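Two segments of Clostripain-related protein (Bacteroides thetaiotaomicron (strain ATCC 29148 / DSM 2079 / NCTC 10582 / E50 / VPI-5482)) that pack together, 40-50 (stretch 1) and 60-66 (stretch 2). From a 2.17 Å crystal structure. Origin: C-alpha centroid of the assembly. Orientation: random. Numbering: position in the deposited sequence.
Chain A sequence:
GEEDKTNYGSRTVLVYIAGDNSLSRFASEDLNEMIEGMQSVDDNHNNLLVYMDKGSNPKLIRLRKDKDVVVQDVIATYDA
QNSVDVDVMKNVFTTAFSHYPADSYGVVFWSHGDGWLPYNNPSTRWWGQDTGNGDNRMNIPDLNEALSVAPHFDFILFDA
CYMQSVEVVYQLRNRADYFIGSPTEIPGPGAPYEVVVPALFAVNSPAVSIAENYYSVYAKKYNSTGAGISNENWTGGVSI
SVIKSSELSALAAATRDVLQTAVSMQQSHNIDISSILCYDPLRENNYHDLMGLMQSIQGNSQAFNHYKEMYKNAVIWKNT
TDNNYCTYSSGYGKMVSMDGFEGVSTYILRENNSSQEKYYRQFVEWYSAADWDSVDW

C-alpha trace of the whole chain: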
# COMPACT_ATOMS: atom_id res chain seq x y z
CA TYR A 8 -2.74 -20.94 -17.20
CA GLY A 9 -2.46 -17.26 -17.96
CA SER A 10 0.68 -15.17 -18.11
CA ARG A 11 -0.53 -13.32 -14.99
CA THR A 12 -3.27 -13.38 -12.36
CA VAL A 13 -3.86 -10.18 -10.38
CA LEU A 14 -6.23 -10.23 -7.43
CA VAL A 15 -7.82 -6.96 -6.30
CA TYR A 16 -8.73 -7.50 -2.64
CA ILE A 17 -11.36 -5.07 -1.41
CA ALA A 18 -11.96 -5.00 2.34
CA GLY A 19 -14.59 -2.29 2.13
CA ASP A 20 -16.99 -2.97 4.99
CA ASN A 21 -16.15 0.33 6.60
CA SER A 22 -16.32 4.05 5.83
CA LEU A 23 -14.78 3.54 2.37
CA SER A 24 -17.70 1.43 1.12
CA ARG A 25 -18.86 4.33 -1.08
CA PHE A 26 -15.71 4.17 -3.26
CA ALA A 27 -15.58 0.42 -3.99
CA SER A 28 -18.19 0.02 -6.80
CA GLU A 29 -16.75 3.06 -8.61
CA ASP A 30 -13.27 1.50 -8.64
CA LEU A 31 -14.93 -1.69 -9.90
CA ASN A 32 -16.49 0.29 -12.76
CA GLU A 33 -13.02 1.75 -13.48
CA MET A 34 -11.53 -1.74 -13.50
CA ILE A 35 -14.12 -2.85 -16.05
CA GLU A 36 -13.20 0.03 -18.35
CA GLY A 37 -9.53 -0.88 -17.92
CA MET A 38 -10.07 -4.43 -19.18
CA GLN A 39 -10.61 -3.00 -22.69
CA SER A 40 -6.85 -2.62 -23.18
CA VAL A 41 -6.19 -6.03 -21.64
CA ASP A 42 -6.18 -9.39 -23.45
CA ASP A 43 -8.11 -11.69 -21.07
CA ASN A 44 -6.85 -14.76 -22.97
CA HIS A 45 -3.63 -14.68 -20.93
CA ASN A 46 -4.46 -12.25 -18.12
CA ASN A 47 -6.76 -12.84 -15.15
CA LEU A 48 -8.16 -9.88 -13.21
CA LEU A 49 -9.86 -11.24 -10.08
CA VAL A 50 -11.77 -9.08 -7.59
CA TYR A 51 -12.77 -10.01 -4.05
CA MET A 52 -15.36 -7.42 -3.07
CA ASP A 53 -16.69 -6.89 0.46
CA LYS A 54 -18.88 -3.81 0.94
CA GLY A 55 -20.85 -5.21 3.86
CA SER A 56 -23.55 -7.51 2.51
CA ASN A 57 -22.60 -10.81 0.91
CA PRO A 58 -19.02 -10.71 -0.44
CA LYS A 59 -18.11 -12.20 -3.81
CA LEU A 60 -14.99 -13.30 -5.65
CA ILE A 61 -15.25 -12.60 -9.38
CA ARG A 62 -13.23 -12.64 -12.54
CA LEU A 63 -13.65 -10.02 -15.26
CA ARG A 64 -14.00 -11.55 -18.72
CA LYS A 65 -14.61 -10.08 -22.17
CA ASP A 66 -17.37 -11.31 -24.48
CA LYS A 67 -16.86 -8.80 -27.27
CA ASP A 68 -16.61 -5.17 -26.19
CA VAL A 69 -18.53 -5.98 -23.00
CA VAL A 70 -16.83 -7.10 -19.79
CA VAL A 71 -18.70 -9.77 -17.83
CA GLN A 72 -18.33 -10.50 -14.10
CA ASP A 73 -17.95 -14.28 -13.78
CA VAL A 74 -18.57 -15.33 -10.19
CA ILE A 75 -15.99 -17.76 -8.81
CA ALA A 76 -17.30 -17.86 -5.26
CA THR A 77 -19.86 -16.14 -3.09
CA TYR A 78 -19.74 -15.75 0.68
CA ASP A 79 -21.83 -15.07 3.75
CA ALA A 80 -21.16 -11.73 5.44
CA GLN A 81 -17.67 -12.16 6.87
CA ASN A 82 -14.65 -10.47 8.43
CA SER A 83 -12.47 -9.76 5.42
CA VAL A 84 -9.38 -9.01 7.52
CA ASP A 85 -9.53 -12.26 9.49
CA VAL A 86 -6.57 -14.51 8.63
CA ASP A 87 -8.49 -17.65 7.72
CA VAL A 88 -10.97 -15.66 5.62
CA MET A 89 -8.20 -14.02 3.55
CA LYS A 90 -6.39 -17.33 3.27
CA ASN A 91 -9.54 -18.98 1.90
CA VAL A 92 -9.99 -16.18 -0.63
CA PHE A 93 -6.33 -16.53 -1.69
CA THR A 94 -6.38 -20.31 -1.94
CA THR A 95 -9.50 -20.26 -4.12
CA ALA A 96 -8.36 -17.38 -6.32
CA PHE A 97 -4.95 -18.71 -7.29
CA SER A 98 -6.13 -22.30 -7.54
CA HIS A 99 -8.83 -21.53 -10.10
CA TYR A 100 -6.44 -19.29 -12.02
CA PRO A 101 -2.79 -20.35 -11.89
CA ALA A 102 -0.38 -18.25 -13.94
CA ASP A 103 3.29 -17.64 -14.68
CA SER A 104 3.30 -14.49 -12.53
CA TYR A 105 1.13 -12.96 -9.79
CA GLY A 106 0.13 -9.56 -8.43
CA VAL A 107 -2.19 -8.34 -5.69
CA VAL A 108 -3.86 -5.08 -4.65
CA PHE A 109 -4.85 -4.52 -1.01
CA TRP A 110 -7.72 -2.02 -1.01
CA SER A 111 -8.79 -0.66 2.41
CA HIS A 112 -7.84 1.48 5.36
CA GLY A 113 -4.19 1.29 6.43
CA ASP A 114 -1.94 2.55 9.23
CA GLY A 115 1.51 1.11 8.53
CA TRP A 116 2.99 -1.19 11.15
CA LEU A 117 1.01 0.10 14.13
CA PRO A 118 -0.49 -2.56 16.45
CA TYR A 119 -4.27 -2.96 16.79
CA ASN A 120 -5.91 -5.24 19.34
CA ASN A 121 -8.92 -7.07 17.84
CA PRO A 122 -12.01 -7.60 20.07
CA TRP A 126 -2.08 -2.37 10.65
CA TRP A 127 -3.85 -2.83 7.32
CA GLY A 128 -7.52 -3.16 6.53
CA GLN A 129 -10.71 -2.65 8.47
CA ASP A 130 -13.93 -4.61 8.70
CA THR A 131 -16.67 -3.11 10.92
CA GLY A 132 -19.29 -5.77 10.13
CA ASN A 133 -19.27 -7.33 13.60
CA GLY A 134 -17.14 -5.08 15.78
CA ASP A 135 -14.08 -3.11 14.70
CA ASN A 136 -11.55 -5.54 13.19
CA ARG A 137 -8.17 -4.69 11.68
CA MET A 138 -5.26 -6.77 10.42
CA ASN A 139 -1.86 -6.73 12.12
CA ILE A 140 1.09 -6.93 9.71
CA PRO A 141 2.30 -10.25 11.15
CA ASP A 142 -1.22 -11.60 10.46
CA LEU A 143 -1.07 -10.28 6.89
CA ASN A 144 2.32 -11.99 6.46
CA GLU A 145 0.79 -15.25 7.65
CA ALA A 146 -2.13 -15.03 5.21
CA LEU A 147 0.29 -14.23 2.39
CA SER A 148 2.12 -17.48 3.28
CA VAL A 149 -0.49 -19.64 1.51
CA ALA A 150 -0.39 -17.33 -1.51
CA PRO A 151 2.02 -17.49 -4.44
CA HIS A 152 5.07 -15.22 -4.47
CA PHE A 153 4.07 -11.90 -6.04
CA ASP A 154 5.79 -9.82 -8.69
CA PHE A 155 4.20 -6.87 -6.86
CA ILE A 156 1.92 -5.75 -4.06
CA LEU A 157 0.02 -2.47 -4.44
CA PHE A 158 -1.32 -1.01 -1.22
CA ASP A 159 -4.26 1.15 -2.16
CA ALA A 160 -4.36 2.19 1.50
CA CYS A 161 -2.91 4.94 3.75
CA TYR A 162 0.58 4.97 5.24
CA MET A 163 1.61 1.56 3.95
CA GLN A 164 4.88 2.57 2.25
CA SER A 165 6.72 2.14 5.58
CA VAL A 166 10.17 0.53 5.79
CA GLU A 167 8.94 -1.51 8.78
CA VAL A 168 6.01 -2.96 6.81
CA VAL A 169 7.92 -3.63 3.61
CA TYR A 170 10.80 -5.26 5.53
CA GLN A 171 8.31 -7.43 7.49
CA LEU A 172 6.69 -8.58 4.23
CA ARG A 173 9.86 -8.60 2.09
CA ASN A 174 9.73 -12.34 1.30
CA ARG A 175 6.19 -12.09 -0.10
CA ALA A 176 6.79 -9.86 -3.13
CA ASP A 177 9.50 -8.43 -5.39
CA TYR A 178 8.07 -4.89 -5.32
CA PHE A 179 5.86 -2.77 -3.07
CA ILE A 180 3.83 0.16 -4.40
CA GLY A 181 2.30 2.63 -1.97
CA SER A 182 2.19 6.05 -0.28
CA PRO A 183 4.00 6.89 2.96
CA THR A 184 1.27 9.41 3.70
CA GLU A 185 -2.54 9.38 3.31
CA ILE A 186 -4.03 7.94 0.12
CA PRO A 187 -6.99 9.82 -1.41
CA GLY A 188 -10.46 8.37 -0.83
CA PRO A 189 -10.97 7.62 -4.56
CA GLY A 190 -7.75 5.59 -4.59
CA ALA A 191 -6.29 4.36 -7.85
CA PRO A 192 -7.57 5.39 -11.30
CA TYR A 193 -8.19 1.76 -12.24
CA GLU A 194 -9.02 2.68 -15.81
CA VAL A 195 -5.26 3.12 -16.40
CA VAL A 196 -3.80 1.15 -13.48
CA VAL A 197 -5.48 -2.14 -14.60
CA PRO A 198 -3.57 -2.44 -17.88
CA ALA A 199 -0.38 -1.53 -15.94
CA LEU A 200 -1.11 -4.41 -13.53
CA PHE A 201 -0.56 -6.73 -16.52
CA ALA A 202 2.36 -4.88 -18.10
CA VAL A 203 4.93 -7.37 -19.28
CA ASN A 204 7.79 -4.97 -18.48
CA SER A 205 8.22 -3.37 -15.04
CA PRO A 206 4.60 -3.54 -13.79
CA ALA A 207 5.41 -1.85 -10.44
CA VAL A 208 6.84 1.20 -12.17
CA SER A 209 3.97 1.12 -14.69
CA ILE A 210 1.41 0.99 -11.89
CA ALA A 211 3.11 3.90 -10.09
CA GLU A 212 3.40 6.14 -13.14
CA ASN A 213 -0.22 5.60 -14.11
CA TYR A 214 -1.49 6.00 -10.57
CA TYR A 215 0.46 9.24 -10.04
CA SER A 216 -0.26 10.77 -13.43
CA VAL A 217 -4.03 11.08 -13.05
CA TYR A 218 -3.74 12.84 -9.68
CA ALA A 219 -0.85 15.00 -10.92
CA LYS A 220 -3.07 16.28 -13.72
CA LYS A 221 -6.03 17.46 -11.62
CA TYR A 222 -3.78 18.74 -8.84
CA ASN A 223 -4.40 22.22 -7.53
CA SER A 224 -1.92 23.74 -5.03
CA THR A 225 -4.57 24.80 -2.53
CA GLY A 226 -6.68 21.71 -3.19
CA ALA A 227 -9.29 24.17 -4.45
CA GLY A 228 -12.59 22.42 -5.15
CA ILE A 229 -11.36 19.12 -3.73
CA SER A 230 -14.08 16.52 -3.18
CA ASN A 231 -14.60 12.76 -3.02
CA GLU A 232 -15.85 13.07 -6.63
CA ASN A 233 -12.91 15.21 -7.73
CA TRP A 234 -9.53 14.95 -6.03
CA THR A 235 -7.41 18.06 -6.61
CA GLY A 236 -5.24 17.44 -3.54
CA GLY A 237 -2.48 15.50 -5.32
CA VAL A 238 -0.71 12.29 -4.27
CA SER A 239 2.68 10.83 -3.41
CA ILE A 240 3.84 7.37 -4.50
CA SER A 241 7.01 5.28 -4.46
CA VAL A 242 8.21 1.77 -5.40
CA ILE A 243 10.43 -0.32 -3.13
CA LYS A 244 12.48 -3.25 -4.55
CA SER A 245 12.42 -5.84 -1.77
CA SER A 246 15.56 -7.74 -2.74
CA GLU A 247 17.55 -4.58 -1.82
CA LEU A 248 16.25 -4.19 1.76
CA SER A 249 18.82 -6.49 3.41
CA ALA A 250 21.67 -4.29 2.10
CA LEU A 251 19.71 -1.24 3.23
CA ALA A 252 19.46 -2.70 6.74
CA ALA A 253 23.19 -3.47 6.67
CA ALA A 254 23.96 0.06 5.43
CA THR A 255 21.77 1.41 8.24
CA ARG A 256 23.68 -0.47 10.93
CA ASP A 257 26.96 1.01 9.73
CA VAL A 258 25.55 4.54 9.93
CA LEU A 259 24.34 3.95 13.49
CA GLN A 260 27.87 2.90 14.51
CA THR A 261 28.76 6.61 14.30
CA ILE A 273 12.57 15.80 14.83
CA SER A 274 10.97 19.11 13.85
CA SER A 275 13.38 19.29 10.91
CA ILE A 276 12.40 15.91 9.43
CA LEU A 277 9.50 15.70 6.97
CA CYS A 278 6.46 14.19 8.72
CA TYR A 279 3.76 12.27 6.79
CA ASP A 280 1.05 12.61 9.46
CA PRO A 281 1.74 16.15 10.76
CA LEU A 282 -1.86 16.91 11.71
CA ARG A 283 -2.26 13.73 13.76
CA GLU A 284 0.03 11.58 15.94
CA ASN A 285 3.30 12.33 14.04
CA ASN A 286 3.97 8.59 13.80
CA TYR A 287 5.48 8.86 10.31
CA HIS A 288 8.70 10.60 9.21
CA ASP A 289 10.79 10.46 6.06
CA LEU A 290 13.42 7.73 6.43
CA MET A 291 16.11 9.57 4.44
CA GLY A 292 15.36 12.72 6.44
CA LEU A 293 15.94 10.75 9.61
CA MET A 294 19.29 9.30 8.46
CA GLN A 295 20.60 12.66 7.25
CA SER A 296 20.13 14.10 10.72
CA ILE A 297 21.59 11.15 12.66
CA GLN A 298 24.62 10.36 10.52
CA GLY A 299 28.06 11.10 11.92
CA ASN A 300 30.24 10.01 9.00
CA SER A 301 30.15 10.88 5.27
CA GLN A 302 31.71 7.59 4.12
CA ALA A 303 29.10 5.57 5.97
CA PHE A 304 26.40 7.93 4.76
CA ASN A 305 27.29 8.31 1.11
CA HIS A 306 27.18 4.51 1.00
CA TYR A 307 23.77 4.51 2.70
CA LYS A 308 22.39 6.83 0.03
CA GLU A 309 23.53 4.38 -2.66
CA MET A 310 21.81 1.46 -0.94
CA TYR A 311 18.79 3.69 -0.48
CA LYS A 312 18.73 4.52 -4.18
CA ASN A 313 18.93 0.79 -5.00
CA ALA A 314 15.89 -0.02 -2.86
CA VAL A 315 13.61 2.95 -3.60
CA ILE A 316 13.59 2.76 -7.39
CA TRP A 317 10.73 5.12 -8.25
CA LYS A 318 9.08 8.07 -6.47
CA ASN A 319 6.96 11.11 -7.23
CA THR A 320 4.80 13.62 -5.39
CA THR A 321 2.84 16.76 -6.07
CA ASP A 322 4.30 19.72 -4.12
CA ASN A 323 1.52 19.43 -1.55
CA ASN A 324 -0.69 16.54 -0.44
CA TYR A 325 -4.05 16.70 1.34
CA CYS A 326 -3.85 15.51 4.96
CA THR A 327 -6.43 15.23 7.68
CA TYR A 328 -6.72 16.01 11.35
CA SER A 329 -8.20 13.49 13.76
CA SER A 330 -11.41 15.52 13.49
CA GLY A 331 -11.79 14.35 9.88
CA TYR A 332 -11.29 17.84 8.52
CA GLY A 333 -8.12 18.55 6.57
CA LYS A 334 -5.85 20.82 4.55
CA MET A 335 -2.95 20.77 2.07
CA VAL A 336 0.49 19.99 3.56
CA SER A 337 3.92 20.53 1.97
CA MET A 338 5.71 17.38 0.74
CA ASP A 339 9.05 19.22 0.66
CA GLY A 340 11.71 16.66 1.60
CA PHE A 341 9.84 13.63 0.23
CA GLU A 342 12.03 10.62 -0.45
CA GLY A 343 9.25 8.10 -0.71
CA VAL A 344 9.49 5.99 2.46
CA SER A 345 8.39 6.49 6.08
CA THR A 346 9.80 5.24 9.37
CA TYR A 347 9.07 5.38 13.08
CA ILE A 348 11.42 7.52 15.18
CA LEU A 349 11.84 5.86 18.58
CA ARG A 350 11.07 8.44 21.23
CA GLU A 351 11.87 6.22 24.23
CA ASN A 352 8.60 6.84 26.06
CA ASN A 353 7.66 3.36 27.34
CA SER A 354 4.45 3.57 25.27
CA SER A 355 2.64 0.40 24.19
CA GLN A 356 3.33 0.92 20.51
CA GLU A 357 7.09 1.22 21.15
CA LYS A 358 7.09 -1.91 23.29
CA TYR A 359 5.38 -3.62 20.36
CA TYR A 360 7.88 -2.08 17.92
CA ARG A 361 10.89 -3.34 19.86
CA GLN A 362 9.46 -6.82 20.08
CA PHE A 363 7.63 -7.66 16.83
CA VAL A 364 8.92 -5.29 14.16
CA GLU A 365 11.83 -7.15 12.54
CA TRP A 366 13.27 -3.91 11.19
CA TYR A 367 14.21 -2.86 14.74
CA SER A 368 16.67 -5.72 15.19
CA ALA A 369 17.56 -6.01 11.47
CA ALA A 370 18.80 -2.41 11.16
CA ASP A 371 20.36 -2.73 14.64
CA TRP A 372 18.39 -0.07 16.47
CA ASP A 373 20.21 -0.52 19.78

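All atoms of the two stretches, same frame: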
# COMPACT_ATOMS: atom_id res chain seq x y z
N SER A 40 -8.21 -2.60 -22.64
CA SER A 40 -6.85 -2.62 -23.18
C SER A 40 -6.10 -3.87 -22.75
O SER A 40 -4.90 -3.99 -22.97
CB SER A 40 -6.09 -1.38 -22.73
OG SER A 40 -6.88 -0.21 -22.88
N VAL A 41 -6.81 -4.81 -22.13
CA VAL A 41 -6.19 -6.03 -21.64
C VAL A 41 -6.72 -7.25 -22.40
O VAL A 41 -7.92 -7.38 -22.60
CB VAL A 41 -6.45 -6.25 -20.13
CG1 VAL A 41 -5.74 -7.51 -19.65
CG2 VAL A 41 -6.00 -5.04 -19.31
N ASP A 42 -5.81 -8.13 -22.82
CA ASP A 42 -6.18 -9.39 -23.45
C ASP A 42 -6.44 -10.46 -22.38
O ASP A 42 -5.50 -11.01 -21.82
CB ASP A 42 -5.08 -9.84 -24.41
CG ASP A 42 -5.42 -11.13 -25.16
OD1 ASP A 42 -6.60 -11.58 -25.12
OD2 ASP A 42 -4.51 -11.69 -25.81
N ASP A 43 -7.72 -10.75 -22.12
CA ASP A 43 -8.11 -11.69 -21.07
C ASP A 43 -7.84 -13.16 -21.43
O ASP A 43 -8.14 -14.06 -20.64
CB ASP A 43 -9.60 -11.50 -20.72
CG ASP A 43 -10.51 -11.63 -21.93
OD1 ASP A 43 -10.14 -11.13 -23.01
OD2 ASP A 43 -11.61 -12.23 -21.80
N ASN A 44 -7.27 -13.41 -22.60
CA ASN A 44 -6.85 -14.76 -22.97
C ASN A 44 -5.69 -15.25 -22.09
O ASN A 44 -5.58 -16.45 -21.82
CB ASN A 44 -6.42 -14.82 -24.44
CG ASN A 44 -7.58 -14.69 -25.39
OD1 ASN A 44 -8.70 -15.12 -25.09
ND2 ASN A 44 -7.32 -14.11 -26.56
N HIS A 45 -4.84 -14.33 -21.67
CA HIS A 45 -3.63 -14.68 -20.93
C HIS A 45 -3.59 -14.02 -19.56
O HIS A 45 -2.74 -14.34 -18.73
CB HIS A 45 -2.38 -14.29 -21.72
CG HIS A 45 -2.42 -14.70 -23.16
ND1 HIS A 45 -2.26 -16.01 -23.57
CD2 HIS A 45 -2.57 -13.97 -24.29
CE1 HIS A 45 -2.33 -16.07 -24.89
NE2 HIS A 45 -2.52 -14.84 -25.35
N ASN A 46 -4.50 -13.08 -19.32
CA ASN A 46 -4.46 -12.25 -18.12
C ASN A 46 -5.74 -12.38 -17.31
O ASN A 46 -6.84 -12.21 -17.84
CB ASN A 46 -4.22 -10.80 -18.50
CG ASN A 46 -2.92 -10.60 -19.29
OD1 ASN A 46 -1.85 -10.97 -18.82
ND2 ASN A 46 -3.03 -10.02 -20.48
N ASN A 47 -5.60 -12.69 -16.02
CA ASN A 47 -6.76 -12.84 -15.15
C ASN A 47 -6.86 -11.74 -14.09
O ASN A 47 -6.06 -11.68 -13.17
CB ASN A 47 -6.73 -14.21 -14.46
CG ASN A 47 -6.39 -15.34 -15.42
OD1 ASN A 47 -7.19 -15.71 -16.29
ND2 ASN A 47 -5.21 -15.92 -15.26
N LEU A 48 -7.86 -10.88 -14.23
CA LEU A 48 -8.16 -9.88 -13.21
C LEU A 48 -9.28 -10.39 -12.30
O LEU A 48 -10.43 -10.45 -12.71
CB LEU A 48 -8.54 -8.55 -13.85
CG LEU A 48 -8.82 -7.40 -12.86
CD1 LEU A 48 -7.60 -7.10 -11.99
CD2 LEU A 48 -9.28 -6.17 -13.64
N LEU A 49 -8.92 -10.75 -11.07
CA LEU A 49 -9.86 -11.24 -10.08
C LEU A 49 -10.16 -10.14 -9.05
O LEU A 49 -9.31 -9.34 -8.73
CB LEU A 49 -9.32 -12.49 -9.38
CG LEU A 49 -9.48 -13.85 -10.11
CD1 LEU A 49 -9.13 -13.81 -11.58
CD2 LEU A 49 -8.66 -14.93 -9.43
N VAL A 50 -11.40 -10.09 -8.57
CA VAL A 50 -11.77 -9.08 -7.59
C VAL A 50 -12.56 -9.74 -6.47
O VAL A 50 -13.62 -10.34 -6.72
CB VAL A 50 -12.61 -7.93 -8.20
CG1 VAL A 50 -12.86 -6.83 -7.17
CG2 VAL A 50 -11.94 -7.35 -9.44
N LEU A 60 -16.26 -13.24 -4.95
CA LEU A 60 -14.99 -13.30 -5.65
C LEU A 60 -15.31 -13.47 -7.12
O LEU A 60 -15.91 -14.48 -7.50
CB LEU A 60 -14.13 -14.46 -5.13
CG LEU A 60 -12.83 -14.77 -5.89
CD1 LEU A 60 -11.83 -13.66 -5.68
CD2 LEU A 60 -12.25 -16.12 -5.47
N ILE A 61 -14.97 -12.49 -7.95
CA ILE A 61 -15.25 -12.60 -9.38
C ILE A 61 -14.01 -12.52 -10.24
O ILE A 61 -12.91 -12.19 -9.79
CB ILE A 61 -16.20 -11.49 -9.88
CG1 ILE A 61 -15.58 -10.11 -9.65
CG2 ILE A 61 -17.57 -11.61 -9.25
CD1 ILE A 61 -16.42 -8.97 -10.15
N ARG A 62 -14.22 -12.83 -11.51
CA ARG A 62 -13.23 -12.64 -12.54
C ARG A 62 -13.87 -11.84 -13.67
O ARG A 62 -15.01 -12.13 -14.08
CB ARG A 62 -12.71 -13.98 -13.07
CG ARG A 62 -11.78 -13.85 -14.27
CD ARG A 62 -11.36 -15.20 -14.81
NE ARG A 62 -10.37 -15.06 -15.88
CZ ARG A 62 -10.68 -14.93 -17.17
NH1 ARG A 62 -11.95 -14.94 -17.55
NH2 ARG A 62 -9.71 -14.79 -18.07
N LEU A 63 -13.15 -10.84 -14.16
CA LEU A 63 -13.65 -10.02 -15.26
C LEU A 63 -13.25 -10.64 -16.60
O LEU A 63 -12.09 -10.91 -16.85
CB LEU A 63 -13.11 -8.59 -15.15
CG LEU A 63 -13.47 -7.88 -13.84
CD1 LEU A 63 -12.94 -6.45 -13.81
CD2 LEU A 63 -14.97 -7.90 -13.65
N ARG A 64 -14.24 -10.86 -17.46
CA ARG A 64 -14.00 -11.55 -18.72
C ARG A 64 -14.63 -10.74 -19.85
O ARG A 64 -15.64 -10.07 -19.65
CB ARG A 64 -14.58 -12.96 -18.66
CG ARG A 64 -14.06 -13.91 -19.72
CD ARG A 64 -15.20 -14.60 -20.44
NE ARG A 64 -16.34 -14.85 -19.57
CZ ARG A 64 -17.58 -15.07 -20.02
NH1 ARG A 64 -18.57 -15.29 -19.17
NH2 ARG A 64 -17.83 -15.08 -21.33
N LYS A 65 -14.03 -10.78 -21.03
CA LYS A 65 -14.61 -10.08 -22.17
C LYS A 65 -15.37 -11.03 -23.11
O LYS A 65 -14.89 -12.10 -23.47
CB LYS A 65 -13.52 -9.34 -22.96
CG LYS A 65 -13.76 -7.84 -23.07
CD LYS A 65 -12.62 -7.14 -23.80
CE LYS A 65 -11.27 -7.39 -23.13
NZ LYS A 65 -10.14 -6.79 -23.90
N ASP A 66 -16.57 -10.61 -23.48
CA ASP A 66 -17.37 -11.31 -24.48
C ASP A 66 -16.97 -10.77 -25.85
O ASP A 66 -16.36 -11.46 -26.66
CB ASP A 66 -18.87 -11.13 -24.21
CG ASP A 66 -19.75 -12.02 -25.07
OD1 ASP A 66 -19.39 -12.32 -26.23
OD2 ASP A 66 -20.83 -12.43 -24.58
O HOH W 1 -9.48 -11.53 -16.42

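Strands 46-50 and 60-65 of the Clostripain-related protein run antiparallel, with 147° between their N-to-C directions and a closest axis approach of 4.6 Å; together the two stretches bury 632 Å². Pairing is tightest where stretch 1 ends and stretch 2 begins. Val50 and Ile61 form a hydrogen-bonded pair in which both backbone groups of each residue are used: Val50 N donates to Ile61 O (2.9 Å) and Ile61 N donates to Val50 O (2.8 Å). Leu49 and Arg62 follow as the non-hydrogen-bonded pair, their CA atoms 4.4 Å apart, close enough for Leu49 CA to reach Ile61 O at 3.2 Å in a CA-H...O contact. The next rung is half complete. Leu63 N donates to Leu48 O (3.1 Å, nearly linear at 171°), but Leu48 N and Leu63 O do not meet, and a water fills the gap. It accepts from Leu48 N (2.8 Å) and donates to Leu63 O (2.7 Å) and to Asn46 O (3.1 Å), so three backbone groups are satisfied where the strands have begun to separate.

Beyond this water, side chains take over the bonding. Arg62, extended with chi1 to chi3 all t, lies along stretch 1, its CG 3.8 Å from Leu49 CD1, and carries its charge to the side chain of Asn47. There the carboxamide oxygen receives two hydrogen bonds, from Arg62 NH2 to Asn47 OD1 (3.2 Å) and from Arg62 NE to Asn47 OD1 (3.3 Å), in a fork at the guanidinium edge; Asn47 ND2 is satisfied elsewhere in the structure. Asp43 O also lies near the guanidinium plane, 3.1 Å from Arg62 NH2.

Asp43 points toward stretch 2, and its carboxylate accepts from the backbone: Lys65 N donates to Asp43 OD2 (2.9 Å, 166°). The Lys65 ammonium reaches past it to a backbone carbonyl, Lys65 NZ to Val41 O at 2.6 Å. Its charge is also near that of Asp43, but Lys65 NZ to Asp43 OD1, at 4.4 Å, is beyond a salt bridge. Within stretch 1, Asp42 helps shape the turn before the strand: Asn44 N donates to Asp42 OD1 (3.2 Å), and Asn46 ND2 makes a weak bond to Asp42 O (3.0 Å).

Apolar contacts accompany the polar ones. Val50 CB packs 4.0 Å from Ile61 CG1 on one face of the sheet, opposite the face carrying Leu49 and Arg62, and Leu48 CD2 meets Leu63 CD1 at 3.7 Å.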